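PDB 1WY0: geranylgeranyl pyrophosphate synthetase, which probably catalyses chain elongation of allylic diphosphates with isopentenyl diphosphate to make geranylgeranyl diphosphate. Local coordinates for residues E2-L7 and L333-V338; I22-P27 and V125-I130; R39-A44 and E93-K98; E160-S163 and E168-M171; L263-K268 and K284-E289. All blocks are in the same frame, centred on the assembly; numbering follows the deposited sequence.

Interaction 1. Residues E2-L7 and L333-V338; sequences EKYEEL and LAKFIV
Tyr4 lays one face of its ring against Phe336. Its CB points toward segment 333-338, and CG, placed anti to the carbonyl carbon (chi1 -74°), lies 4.0 Å from Phe336 CD1. One step further along the ring, Tyr4 CD1 comes to 3.5 Å from the same Phe336 CD1. The phenyl ring turns its edge to the tyrosine face in an edge-to-face pair, with centroids 5.1 Å apart and planes at 77°. Beyond the middle of the ring the partner changes from the phenyl to its stem: Phe336 CB stands over the same tyrosine ring in a CH-pi contact, 4.1 Å from the centroid, and is nearest to Tyr4 CZ. Such packing joins helix 3-25 to helix 325-336, the first and last helices of this all-helical polyprenyl synthase fold. At the tip, Tyr4 OH lies 3.8 Å from Lys335 CB, but its polar partner is Glu339, just past segment 333-338. Phe336 makes a second edge-to-face pair with Phe8, one residue beyond segment 2-7. One helical turn after Tyr4, Leu7 is buried, its branch CD2 resting 3.7 Å from the backbone N of Leu333 and its side chain also touching Phe52 of helix 49-57.

Interaction 2. Residues I22-P27 and V125-I130; sequences IFELIP and VARAEI
Arg127 NH1 meets Glu24 OE2 at 3.0 Å, a salt bridge that ties the carboxyl end of helix 3-25 to segment 125-130 in the helical bundle of the polyprenyl synthase fold. The guanidinium answers more than one carboxylate, since Arg127 NH2 also pairs with Glu123, one turn earlier along its own chain. Two acidic partners at different nitrogens should limit rotation of the group about its last bonds. Glu24 approaches at the guanidinium edge, yet its carboxylate is turned 61° away from the guanidinium plane, so this is a single-oxygen contact and not a flat, two-pronged pair. Arg127 spans the gap as a nearly straight chain (chi3 180°). This stretch brings the planar group alongside the last turn of helix 3-25, where the end of the helix dipole would probably add to the attraction. Nearby, the backbone O of Leu25 accepts a hydrogen bond from Lys120, and on the other segment Ala126 packs against Leu139 of the second subunit. Buried Leu25 supplies the apolar half of the grip: its side chain runs antiparallel to that of the arginine and lays its methyl CD2 over the centre of one guanidinium face, 3.7 Å from Arg127 CZ.

Interaction 3. Residues R39-A44 and E93-K98; sequences RHYPLA and ETRRGK
The loop following the first aspartate-rich motif (DDxxD) of the polyprenyl synthases packs here, through Arg95 and Arg96, against Tyr41 and Ala44, which lie just ahead of the GGKR sequence. The main side-chain contact is a CH-pi one: Arg95 CD stands over one face of the Tyr41 ring, 3.7 Å from its centroid and 14° off the ring normal. The side chains cross at about a right angle, and the guanidinium plane lies 67° from the ring plane, so the methylene, rather than a stacked charge, makes the contact. A bend at chi3 carries Arg95 NE back to Asp87 of the motif, its salt-bridge partner; Tyr41 OH bonds weakly to the same carboxylate. Residues Arg95 to Lys98 form a type II' turn, closed by Lys98 N to Arg95 O at 2.9 Å. At its second position, Arg96 brings the edge of its guanidinium to Ala44, with NE 3.6 Å from Ala44 CB. A water donates to Tyr41 O at 2.6 Å and weakly accepts from Arg96 NH2. The Arg-Arg-Gly sequence that follows DDxxD is a feature of the family, and, as in relatives, its arginines probably help to bind substrate diphosphate.

Interaction 4. Residues E160-S163 and E168-M171; sequences EKKS and EEYM
Lys162 and Glu169 face each other across a loosely bridged gap at the surface; their CA atoms are 12.2 Å apart, a distance that only two long side chains can span. Lysine supplies much of that span. Its CG is anti to the backbone N (chi1 -175°), and the chain stays extended until the final torsion, where a turn at chi4 (-127°) swings the amino group off the line of the methylenes. Glu169 takes a different course: its first torsion sits well away from a staggered minimum (chi1 -92°), while the rest of the chain is extended beyond CG. The two side chains cross at about a right angle and meet only at their charged ends, with Lys162 NZ 4.0 Å from Glu169 OE1. At that length the salt bridge is a loose electrostatic one. The stronger partner of the ammonium is the backbone O of Thr164, which probably fixes where NZ sits, while Lys162 O is held by Lys243. On the helical side, Tyr170 packs inward on Asp219 of the second aspartate-rich motif. Thr166 stands just ahead of helix 167-193 and takes the backbone N-H of Glu169, three residues further along the chain, on its OG1, which is the arrangement of a helix N-cap.

Interaction 5. Residues L263-K268 and K284-E289; sequences LKIFGK and KSDVME
Just where the chain leaves helix 256-264, the backbone of Ile265 comes close to that of Asp286 in helix 283-296, with their CA atoms 6.0 Å apart. Ile265 is buried and fills the narrow interval with both of its branches. CG1 lies between the backbone N and the carbonyl carbon (chi1 57°), and this directs CD1 to the helix surface, 3.5 Å from the backbone O of Asp286. The same methyl packs 3.7 Å from Glu289 CG, so it sits against two residues one turn apart on a single helical face. The other branch, CG2, rests against the carboxylate of Asp286, 3.8 Å from its OD1. This leaves OD2 for a charge: Lys268 NZ approaches it at 3.3 Å, in a salt bridge that contains a weak hydrogen bond. The lysine is extended at its start and bent at chi3 (60°), and it crosses the aspartate at about a right angle. The nearby ammonium would probably favour the charged form of Asp286, while the apolar contact on OD1 would work the other way. Glu289 follows a similar division of labour. Its methylenes cover the isoleucine methyl while its OE2 forms a salt bridge with Arg261, a turn back in helix 256-264, and so joins the same two helices again. Behind the contact, Phe266 points away from helix 283-296, stacks on Phe262 and touches Ile238. The junction thereby sits between helices 256-264 and 283-296, with helix 236-240 alongside, reached by Phe266 and also by Val287 through Arg239.

Interaction 1 joins the two ends of the chain, and the other four are nested within the loop it closes. Interactions 2 and 3 meet directly, Ile26 O lying 3.2 Å from Arg39 NH1 in a probable hydrogen bond while Phe23 packs on Pro42 and Leu43, so the end of helix 3-25 adjoins the element preceding GGKR. On the other side of the chain's centre from interaction 2, interactions 4 and 5 touch where Ser163 CB is 3.8 Å from Leu263 CD1. Interactions 2 and 5 are widest apart, about 47 Å between centres. Interaction 3 lies beside DDxxD, the probable catalytic region. A mercury ion, no marker of that region, is about 13 Å from the Arg95 side chain.

Interaction 1. Residues E2-L7 and L333-V338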
# COMPACT_ATOMS: atom_id res chain seq x y z
N GLU A 2 25.12 -1.27 -30.93
CA GLU A 2 26.07 -2.30 -30.51
C GLU A 2 26.48 -2.12 -29.04
O GLU A 2 26.44 -3.04 -28.24
CB GLU A 2 27.30 -2.21 -31.41
CG GLU A 2 26.97 -2.53 -32.87
CD GLU A 2 27.85 -3.65 -33.35
OE1 GLU A 2 27.71 -4.76 -32.86
OE2 GLU A 2 28.68 -3.41 -34.23
N LYS A 3 26.92 -0.89 -28.72
CA LYS A 3 27.23 -0.59 -27.33
C LYS A 3 26.00 -0.81 -26.44
O LYS A 3 26.09 -1.14 -25.27
CB LYS A 3 27.70 0.86 -27.25
CG LYS A 3 27.44 1.63 -28.54
CD LYS A 3 26.36 2.70 -28.37
CE LYS A 3 26.03 3.41 -29.69
NZ LYS A 3 24.93 4.35 -29.48
N TYR A 4 24.82 -0.56 -27.04
CA TYR A 4 23.58 -0.85 -26.35
C TYR A 4 23.52 -2.31 -25.92
O TYR A 4 22.97 -2.66 -24.88
CB TYR A 4 22.42 -0.54 -27.29
CG TYR A 4 22.25 0.94 -27.41
CD1 TYR A 4 21.39 1.46 -28.38
CD2 TYR A 4 22.95 1.80 -26.57
CE1 TYR A 4 21.22 2.83 -28.49
CE2 TYR A 4 22.78 3.17 -26.68
CZ TYR A 4 21.93 3.69 -27.64
OH TYR A 4 21.74 5.05 -27.75
N GLU A 5 24.08 -3.17 -26.80
CA GLU A 5 24.14 -4.59 -26.49
C GLU A 5 24.97 -4.85 -25.24
O GLU A 5 24.70 -5.73 -24.43
CB GLU A 5 24.76 -5.31 -27.69
CG GLU A 5 23.75 -5.59 -28.80
CD GLU A 5 22.66 -4.54 -28.76
OE1 GLU A 5 22.77 -3.55 -29.48
OE2 GLU A 5 21.70 -4.72 -28.01
N GLU A 6 26.06 -4.06 -25.12
CA GLU A 6 26.91 -4.19 -23.94
C GLU A 6 26.27 -3.52 -22.72
O GLU A 6 26.38 -3.98 -21.59
CB GLU A 6 28.25 -3.53 -24.25
CG GLU A 6 29.34 -3.93 -23.25
CD GLU A 6 30.69 -3.80 -23.91
OE1 GLU A 6 31.36 -2.80 -23.70
OE2 GLU A 6 31.07 -4.72 -24.64
N LEU A 7 25.57 -2.40 -22.95
CA LEU A 7 24.89 -1.70 -21.87
C LEU A 7 23.87 -2.65 -21.28
O LEU A 7 23.77 -2.80 -20.06
CB LEU A 7 24.18 -0.45 -22.40
CG LEU A 7 23.17 0.20 -21.43
CD1 LEU A 7 23.85 0.55 -20.11
CD2 LEU A 7 22.58 1.43 -22.08
N LEU A 333 21.80 5.00 -21.63
CA LEU A 333 20.43 4.61 -21.31
C LEU A 333 19.47 5.72 -21.70
O LEU A 333 18.50 5.49 -22.43
CB LEU A 333 20.30 4.33 -19.81
CG LEU A 333 18.95 3.88 -19.26
CD1 LEU A 333 18.53 2.54 -19.87
CD2 LEU A 333 19.06 3.77 -17.75
N ALA A 334 19.75 6.94 -21.23
CA ALA A 334 18.90 8.07 -21.55
C ALA A 334 18.77 8.24 -23.05
O ALA A 334 17.70 8.56 -23.57
CB ALA A 334 19.46 9.34 -20.93
N LYS A 335 19.88 8.04 -23.76
CA LYS A 335 19.88 8.20 -25.21
C LYS A 335 19.13 7.05 -25.88
O LYS A 335 18.44 7.25 -26.87
CB LYS A 335 21.32 8.29 -25.73
CG LYS A 335 21.48 9.18 -26.94
CD LYS A 335 22.90 9.11 -27.51
CE LYS A 335 23.03 9.95 -28.79
NZ LYS A 335 24.38 9.86 -29.41
N PHE A 336 19.25 5.85 -25.31
CA PHE A 336 18.54 4.70 -25.86
C PHE A 336 17.03 4.87 -25.69
O PHE A 336 16.23 4.61 -26.58
CB PHE A 336 19.00 3.46 -25.10
CG PHE A 336 18.14 2.28 -25.48
CD1 PHE A 336 18.35 1.64 -26.69
CD2 PHE A 336 17.19 1.80 -24.59
CE1 PHE A 336 17.60 0.52 -27.02
CE2 PHE A 336 16.45 0.67 -24.93
CZ PHE A 336 16.65 0.02 -26.14
N ILE A 337 16.67 5.29 -24.48
CA ILE A 337 15.26 5.40 -24.16
C ILE A 337 14.49 6.27 -25.16
O ILE A 337 13.27 6.28 -25.21
CB ILE A 337 15.17 5.98 -22.76
CG1 ILE A 337 15.13 4.84 -21.73
CG2 ILE A 337 13.88 6.80 -22.62
CD1 ILE A 337 15.12 5.37 -20.29
N VAL A 338 15.25 7.06 -25.96
CA VAL A 338 14.59 7.97 -26.91
C VAL A 338 14.90 7.69 -28.39
O VAL A 338 14.44 8.38 -29.29
CB VAL A 338 14.96 9.41 -26.57
CG1 VAL A 338 16.44 9.67 -26.89
CG2 VAL A 338 14.10 10.37 -27.37

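Interaction 2. Residues I22-P27 and V125-I130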
# COMPACT_ATOMS: atom_id res chain seq x y z
N ILE A 22 15.30 -9.61 -4.25
CA ILE A 22 13.87 -9.50 -4.42
C ILE A 22 13.17 -10.78 -4.00
O ILE A 22 12.24 -10.76 -3.19
CB ILE A 22 13.48 -9.20 -5.89
CG1 ILE A 22 13.73 -7.72 -6.19
CG2 ILE A 22 12.02 -9.57 -6.14
CD1 ILE A 22 13.44 -7.33 -7.62
N PHE A 23 13.62 -11.90 -4.54
CA PHE A 23 12.98 -13.17 -4.23
C PHE A 23 13.29 -13.77 -2.87
O PHE A 23 12.74 -14.82 -2.52
CB PHE A 23 13.26 -14.16 -5.36
CG PHE A 23 12.54 -13.80 -6.63
CD1 PHE A 23 11.15 -13.76 -6.67
CD2 PHE A 23 13.25 -13.44 -7.77
CE1 PHE A 23 10.48 -13.36 -7.81
CE2 PHE A 23 12.59 -13.04 -8.92
CZ PHE A 23 11.20 -13.00 -8.94
N GLU A 24 14.15 -13.13 -2.09
CA GLU A 24 14.41 -13.65 -0.76
C GLU A 24 13.44 -12.90 0.15
O GLU A 24 13.12 -13.35 1.25
CB GLU A 24 15.86 -13.43 -0.33
CG GLU A 24 16.21 -12.08 0.24
CD GLU A 24 17.62 -12.06 0.80
OE1 GLU A 24 18.52 -12.63 0.14
OE2 GLU A 24 17.83 -11.47 1.88
N LEU A 25 12.97 -11.75 -0.34
CA LEU A 25 11.99 -10.93 0.37
C LEU A 25 10.60 -11.49 0.08
O LEU A 25 9.75 -11.55 0.97
CB LEU A 25 12.07 -9.47 -0.07
CG LEU A 25 13.14 -8.57 0.56
CD1 LEU A 25 13.11 -7.22 -0.12
CD2 LEU A 25 12.88 -8.40 2.05
N ILE A 26 10.36 -11.90 -1.16
CA ILE A 26 9.07 -12.47 -1.53
C ILE A 26 9.28 -13.89 -2.06
O ILE A 26 9.23 -14.14 -3.27
CB ILE A 26 8.31 -11.61 -2.59
CG1 ILE A 26 9.15 -11.38 -3.84
CG2 ILE A 26 7.95 -10.25 -2.00
CD1 ILE A 26 8.41 -10.62 -4.93
N PRO A 27 9.53 -14.83 -1.15
CA PRO A 27 9.72 -16.24 -1.46
C PRO A 27 8.38 -16.99 -1.50
O PRO A 27 7.32 -16.45 -1.22
CB PRO A 27 10.61 -16.84 -0.37
CG PRO A 27 10.19 -16.07 0.89
CD PRO A 27 9.74 -14.66 0.28
N VAL A 125 14.08 -1.39 2.57
CA VAL A 125 14.71 -0.15 3.00
C VAL A 125 15.35 -0.33 4.37
O VAL A 125 16.44 0.17 4.62
CB VAL A 125 13.69 1.00 3.09
CG1 VAL A 125 14.33 2.22 3.73
CG2 VAL A 125 13.18 1.35 1.70
N ALA A 126 14.65 -1.02 5.26
CA ALA A 126 15.15 -1.26 6.60
C ALA A 126 16.42 -2.11 6.60
O ALA A 126 17.37 -1.80 7.32
CB ALA A 126 14.07 -1.91 7.45
N ARG A 127 16.45 -3.17 5.79
CA ARG A 127 17.62 -4.05 5.71
C ARG A 127 18.87 -3.39 5.14
O ARG A 127 19.95 -3.98 5.16
CB ARG A 127 17.31 -5.29 4.86
CG ARG A 127 16.30 -6.24 5.45
CD ARG A 127 16.26 -7.52 4.65
NE ARG A 127 15.31 -8.49 5.17
CZ ARG A 127 15.15 -9.72 4.70
NH1 ARG A 127 15.90 -10.13 3.69
NH2 ARG A 127 14.24 -10.52 5.22
N ALA A 128 18.75 -2.17 4.63
CA ALA A 128 19.91 -1.48 4.06
C ALA A 128 21.03 -1.34 5.08
O ALA A 128 20.78 -1.22 6.28
CB ALA A 128 19.50 -0.10 3.55
N GLU A 129 22.27 -1.35 4.59
CA GLU A 129 23.45 -1.22 5.44
C GLU A 129 24.09 0.14 5.19
O GLU A 129 25.07 0.25 4.46
CB GLU A 129 24.49 -2.29 5.11
CG GLU A 129 24.71 -2.58 3.63
CD GLU A 129 23.87 -3.74 3.12
OE1 GLU A 129 23.22 -4.41 3.96
OE2 GLU A 129 23.84 -3.97 1.89
N ILE A 130 23.55 1.18 5.80
CA ILE A 130 24.09 2.52 5.61
C ILE A 130 24.00 3.36 6.87
O ILE A 130 23.25 3.03 7.79
CB ILE A 130 23.36 3.23 4.46
CG1 ILE A 130 21.85 3.18 4.69
CG2 ILE A 130 23.72 2.57 3.13
CD1 ILE A 130 21.05 3.84 3.59

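Interaction 3. Residues R39-A44 and E93-K98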
# COMPACT_ATOMS: atom_id res chain seq x y z
N ARG A 39 4.64 -12.39 -6.53
CA ARG A 39 5.80 -12.76 -7.34
C ARG A 39 5.53 -12.71 -8.84
O ARG A 39 6.47 -12.60 -9.63
CB ARG A 39 6.26 -14.18 -6.99
CG ARG A 39 7.16 -14.26 -5.76
CD ARG A 39 7.14 -15.67 -5.16
NE ARG A 39 7.65 -16.69 -6.08
CZ ARG A 39 8.91 -17.09 -6.13
NH1 ARG A 39 9.81 -16.58 -5.31
NH2 ARG A 39 9.28 -18.00 -7.03
N HIS A 40 4.27 -12.77 -9.24
CA HIS A 40 3.92 -12.79 -10.66
C HIS A 40 4.61 -11.74 -11.55
O HIS A 40 5.25 -12.10 -12.55
CB HIS A 40 2.40 -12.70 -10.83
CG HIS A 40 1.94 -12.95 -12.24
ND1 HIS A 40 2.12 -14.15 -12.87
CD2 HIS A 40 1.35 -12.13 -13.14
CE1 HIS A 40 1.66 -14.07 -14.11
NE2 HIS A 40 1.19 -12.85 -14.30
N TYR A 41 4.49 -10.46 -11.23
CA TYR A 41 5.14 -9.48 -12.10
C TYR A 41 6.67 -9.51 -12.00
O TYR A 41 7.35 -9.43 -13.01
CB TYR A 41 4.61 -8.07 -11.84
CG TYR A 41 3.22 -7.83 -12.42
CD1 TYR A 41 2.64 -8.75 -13.28
CD2 TYR A 41 2.51 -6.68 -12.10
CE1 TYR A 41 1.37 -8.53 -13.82
CE2 TYR A 41 1.25 -6.45 -12.63
CZ TYR A 41 0.68 -7.37 -13.48
OH TYR A 41 -0.58 -7.13 -14.00
N PRO A 42 7.21 -9.61 -10.77
CA PRO A 42 8.67 -9.66 -10.61
C PRO A 42 9.29 -10.82 -11.40
O PRO A 42 10.41 -10.71 -11.89
CB PRO A 42 8.83 -9.83 -9.10
CG PRO A 42 7.70 -9.00 -8.58
CD PRO A 42 6.55 -9.42 -9.47
N LEU A 43 8.56 -11.93 -11.51
CA LEU A 43 8.96 -13.15 -12.21
C LEU A 43 8.85 -13.01 -13.73
O LEU A 43 9.35 -13.81 -14.50
CB LEU A 43 8.05 -14.30 -11.74
CG LEU A 43 8.60 -15.07 -10.54
CD1 LEU A 43 7.69 -16.24 -10.17
CD2 LEU A 43 9.98 -15.67 -10.80
N ALA A 44 8.12 -11.96 -14.17
CA ALA A 44 7.98 -11.77 -15.60
C ALA A 44 9.34 -11.49 -16.26
O ALA A 44 9.49 -11.50 -17.47
CB ALA A 44 7.02 -10.61 -15.83
N GLU A 93 -5.80 -6.05 -19.44
CA GLU A 93 -6.00 -7.48 -19.58
C GLU A 93 -4.72 -8.28 -19.30
O GLU A 93 -4.68 -9.16 -18.46
CB GLU A 93 -6.52 -7.77 -20.99
CG GLU A 93 -7.72 -8.72 -20.98
CD GLU A 93 -9.00 -7.95 -20.71
OE1 GLU A 93 -10.07 -8.49 -20.95
OE2 GLU A 93 -8.91 -6.82 -20.23
N THR A 94 -3.66 -7.97 -20.07
CA THR A 94 -2.44 -8.76 -19.94
C THR A 94 -1.16 -7.94 -20.02
O THR A 94 -0.85 -7.29 -21.02
CB THR A 94 -2.43 -9.83 -21.05
OG1 THR A 94 -2.10 -9.21 -22.30
CG2 THR A 94 -3.81 -10.48 -21.17
N ARG A 95 -0.40 -7.96 -18.91
CA ARG A 95 0.95 -7.44 -18.91
C ARG A 95 1.87 -8.44 -19.59
O ARG A 95 1.67 -9.65 -19.53
CB ARG A 95 1.38 -7.22 -17.46
CG ARG A 95 2.59 -6.29 -17.34
CD ARG A 95 2.62 -5.57 -15.99
NE ARG A 95 1.62 -4.50 -15.95
CZ ARG A 95 1.97 -3.32 -16.50
NH1 ARG A 95 3.16 -3.16 -17.04
NH2 ARG A 95 1.08 -2.32 -16.53
N ARG A 96 2.89 -7.92 -20.29
CA ARG A 96 3.76 -8.83 -21.02
C ARG A 96 2.92 -9.75 -21.90
O ARG A 96 1.96 -9.34 -22.54
CB ARG A 96 4.51 -9.66 -19.98
CG ARG A 96 6.03 -9.58 -20.14
CD ARG A 96 6.57 -8.18 -19.81
NE ARG A 96 7.16 -8.17 -18.46
CZ ARG A 96 7.91 -7.10 -18.13
NH1 ARG A 96 8.08 -6.12 -19.00
NH2 ARG A 96 8.46 -7.03 -16.92
N GLY A 97 3.34 -11.03 -21.95
CA GLY A 97 2.56 -12.01 -22.71
C GLY A 97 1.71 -12.88 -21.78
O GLY A 97 1.36 -14.00 -22.09
N LYS A 98 1.41 -12.36 -20.58
CA LYS A 98 0.60 -13.13 -19.66
C LYS A 98 -0.52 -12.28 -19.05
O LYS A 98 -0.54 -11.06 -19.13
CB LYS A 98 1.52 -13.67 -18.58
CG LYS A 98 2.51 -14.71 -19.13
CD LYS A 98 3.96 -14.50 -18.65
CE LYS A 98 4.83 -15.75 -18.89
NZ LYS A 98 5.65 -15.57 -20.09
O HOH W 1 1.59 -10.70 -16.53
O HOH W 2 9.45 -8.26 -13.90

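Interaction 4. Residues E160-S163 and E168-M171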
# COMPACT_ATOMS: atom_id res chain seq x y z
N GLU A 160 -10.46 10.72 -16.51
CA GLU A 160 -11.54 9.93 -17.10
C GLU A 160 -12.88 10.66 -17.01
O GLU A 160 -13.82 10.39 -17.74
CB GLU A 160 -11.63 8.60 -16.35
CG GLU A 160 -12.47 7.56 -17.09
CD GLU A 160 -12.74 6.37 -16.19
OE1 GLU A 160 -11.79 5.82 -15.65
OE2 GLU A 160 -13.90 6.00 -16.04
N LYS A 161 -12.98 11.57 -16.03
CA LYS A 161 -14.20 12.33 -15.77
C LYS A 161 -14.44 13.39 -16.84
O LYS A 161 -15.27 14.28 -16.70
CB LYS A 161 -14.07 12.99 -14.40
CG LYS A 161 -14.88 12.25 -13.33
CD LYS A 161 -14.34 12.50 -11.91
CE LYS A 161 -15.39 13.13 -10.99
NZ LYS A 161 -14.82 13.33 -9.66
N LYS A 162 -13.59 13.38 -17.89
CA LYS A 162 -13.61 14.50 -18.82
C LYS A 162 -12.99 14.13 -20.17
O LYS A 162 -12.14 13.25 -20.27
CB LYS A 162 -12.82 15.64 -18.17
CG LYS A 162 -12.86 16.94 -18.98
CD LYS A 162 -12.06 18.06 -18.31
CE LYS A 162 -11.71 19.19 -19.28
NZ LYS A 162 -10.27 19.45 -19.24
N SER A 163 -13.40 14.79 -21.25
CA SER A 163 -12.89 14.47 -22.57
C SER A 163 -11.53 15.06 -22.94
O SER A 163 -10.71 14.37 -23.55
CB SER A 163 -13.91 14.86 -23.64
OG SER A 163 -15.10 14.12 -23.50
N GLU A 168 -0.43 21.23 -19.62
CA GLU A 168 -0.04 21.44 -18.23
C GLU A 168 -0.60 20.37 -17.30
O GLU A 168 0.07 19.95 -16.36
CB GLU A 168 -0.53 22.81 -17.76
CG GLU A 168 -0.16 23.10 -16.33
CD GLU A 168 -0.93 24.26 -15.77
OE1 GLU A 168 -0.73 25.39 -16.27
OE2 GLU A 168 -1.73 24.03 -14.83
N GLU A 169 -1.84 19.97 -17.54
CA GLU A 169 -2.47 18.95 -16.72
C GLU A 169 -1.72 17.64 -16.93
O GLU A 169 -1.31 16.99 -15.96
CB GLU A 169 -3.94 18.79 -17.11
CG GLU A 169 -4.87 19.66 -16.28
CD GLU A 169 -6.29 19.71 -16.83
OE1 GLU A 169 -6.47 19.64 -18.07
OE2 GLU A 169 -7.23 19.84 -16.02
N TYR A 170 -1.53 17.26 -18.19
CA TYR A 170 -0.88 15.98 -18.40
C TYR A 170 0.54 15.98 -17.84
O TYR A 170 0.96 15.07 -17.14
CB TYR A 170 -0.85 15.70 -19.91
CG TYR A 170 0.13 14.62 -20.20
CD1 TYR A 170 -0.26 13.29 -20.10
CD2 TYR A 170 1.44 14.93 -20.56
CE1 TYR A 170 0.65 12.28 -20.37
CE2 TYR A 170 2.36 13.92 -20.82
CZ TYR A 170 1.97 12.60 -20.72
OH TYR A 170 2.86 11.58 -20.98
N MET A 171 1.36 17.01 -18.05
CA MET A 171 2.71 17.03 -17.49
C MET A 171 2.75 17.00 -15.96
O MET A 171 3.70 16.48 -15.38
CB MET A 171 3.47 18.27 -17.98
CG MET A 171 3.92 18.20 -19.43
SD MET A 171 4.67 16.63 -19.92
CE MET A 171 6.27 16.76 -19.08

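Interaction 5. Residues L263-K268 and K284-E289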
# COMPACT_ATOMS: atom_id res chain seq x y z
N LEU A 263 -13.04 13.53 -31.12
CA LEU A 263 -13.66 13.03 -29.90
C LEU A 263 -14.66 11.90 -30.18
O LEU A 263 -14.89 11.02 -29.36
CB LEU A 263 -14.35 14.19 -29.19
CG LEU A 263 -13.43 14.87 -28.17
CD1 LEU A 263 -14.16 15.90 -27.32
CD2 LEU A 263 -12.80 13.88 -27.19
N LYS A 264 -15.30 11.96 -31.35
CA LYS A 264 -16.18 10.86 -31.72
C LYS A 264 -15.40 9.55 -31.79
O LYS A 264 -15.80 8.52 -31.28
CB LYS A 264 -16.82 11.18 -33.07
CG LYS A 264 -18.09 12.02 -32.93
CD LYS A 264 -18.98 11.92 -34.17
CE LYS A 264 -18.88 13.17 -35.05
NZ LYS A 264 -19.21 12.82 -36.43
N ILE A 265 -14.24 9.62 -32.49
CA ILE A 265 -13.47 8.41 -32.73
C ILE A 265 -12.31 8.24 -31.74
O ILE A 265 -11.28 7.64 -32.05
CB ILE A 265 -12.92 8.47 -34.16
CG1 ILE A 265 -12.08 9.73 -34.34
CG2 ILE A 265 -14.08 8.52 -35.17
CD1 ILE A 265 -11.56 9.88 -35.77
N PHE A 266 -12.48 8.82 -30.54
CA PHE A 266 -11.47 8.75 -29.49
C PHE A 266 -11.97 7.97 -28.27
O PHE A 266 -12.98 8.30 -27.67
CB PHE A 266 -11.10 10.18 -29.08
CG PHE A 266 -9.97 10.15 -28.10
CD1 PHE A 266 -8.77 9.55 -28.46
CD2 PHE A 266 -10.12 10.73 -26.85
CE1 PHE A 266 -7.72 9.53 -27.55
CE2 PHE A 266 -9.06 10.70 -25.95
CZ PHE A 266 -7.86 10.10 -26.29
N GLY A 267 -11.26 6.90 -27.90
CA GLY A 267 -11.66 6.14 -26.71
C GLY A 267 -13.03 5.48 -26.89
O GLY A 267 -13.77 5.28 -25.94
N LYS A 268 -13.35 5.13 -28.13
CA LYS A 268 -14.63 4.48 -28.44
C LYS A 268 -14.47 2.96 -28.51
O LYS A 268 -13.35 2.45 -28.64
CB LYS A 268 -15.18 5.00 -29.77
CG LYS A 268 -16.49 4.35 -30.20
CD LYS A 268 -16.89 4.78 -31.61
CE LYS A 268 -15.82 4.40 -32.64
NZ LYS A 268 -16.13 4.90 -34.01
N LYS A 284 -10.06 0.44 -38.37
CA LYS A 284 -8.79 0.79 -39.02
C LYS A 284 -8.90 2.22 -39.55
O LYS A 284 -7.98 3.02 -39.41
CB LYS A 284 -8.49 -0.15 -40.19
CG LYS A 284 -8.56 -1.65 -39.88
CD LYS A 284 -8.42 -2.49 -41.15
CE LYS A 284 -8.57 -4.00 -40.86
NZ LYS A 284 -8.47 -4.84 -42.10
N SER A 285 -10.03 2.52 -40.17
CA SER A 285 -10.27 3.85 -40.74
C SER A 285 -10.37 4.96 -39.70
O SER A 285 -9.83 6.04 -39.91
CB SER A 285 -11.55 3.83 -41.58
OG SER A 285 -11.79 5.10 -42.17
N ASP A 286 -11.05 4.69 -38.59
CA ASP A 286 -11.20 5.70 -37.54
C ASP A 286 -9.89 5.96 -36.83
O ASP A 286 -9.57 7.10 -36.48
CB ASP A 286 -12.25 5.28 -36.51
CG ASP A 286 -13.63 5.15 -37.10
OD1 ASP A 286 -14.00 5.96 -37.96
OD2 ASP A 286 -14.36 4.22 -36.68
N VAL A 287 -9.14 4.88 -36.58
CA VAL A 287 -7.84 4.99 -35.94
C VAL A 287 -6.93 5.88 -36.78
O VAL A 287 -6.29 6.80 -36.27
CB VAL A 287 -7.17 3.61 -35.77
CG1 VAL A 287 -5.66 3.76 -35.54
CG2 VAL A 287 -7.80 2.87 -34.61
N MET A 288 -6.88 5.60 -38.08
CA MET A 288 -6.04 6.38 -38.98
C MET A 288 -6.53 7.81 -39.12
O MET A 288 -5.74 8.74 -39.18
CB MET A 288 -5.97 5.73 -40.37
CG MET A 288 -5.02 6.46 -41.32
SD MET A 288 -4.56 5.49 -42.76
CE MET A 288 -3.72 4.13 -41.96
N GLU A 289 -7.85 8.00 -39.18
CA GLU A 289 -8.40 9.34 -39.29
C GLU A 289 -8.04 10.16 -38.05
O GLU A 289 -7.89 11.37 -38.13
CB GLU A 289 -9.93 9.29 -39.44
CG GLU A 289 -10.60 10.64 -39.21
CD GLU A 289 -12.09 10.66 -39.50
OE1 GLU A 289 -12.73 9.58 -39.52
OE2 GLU A 289 -12.63 11.77 -39.70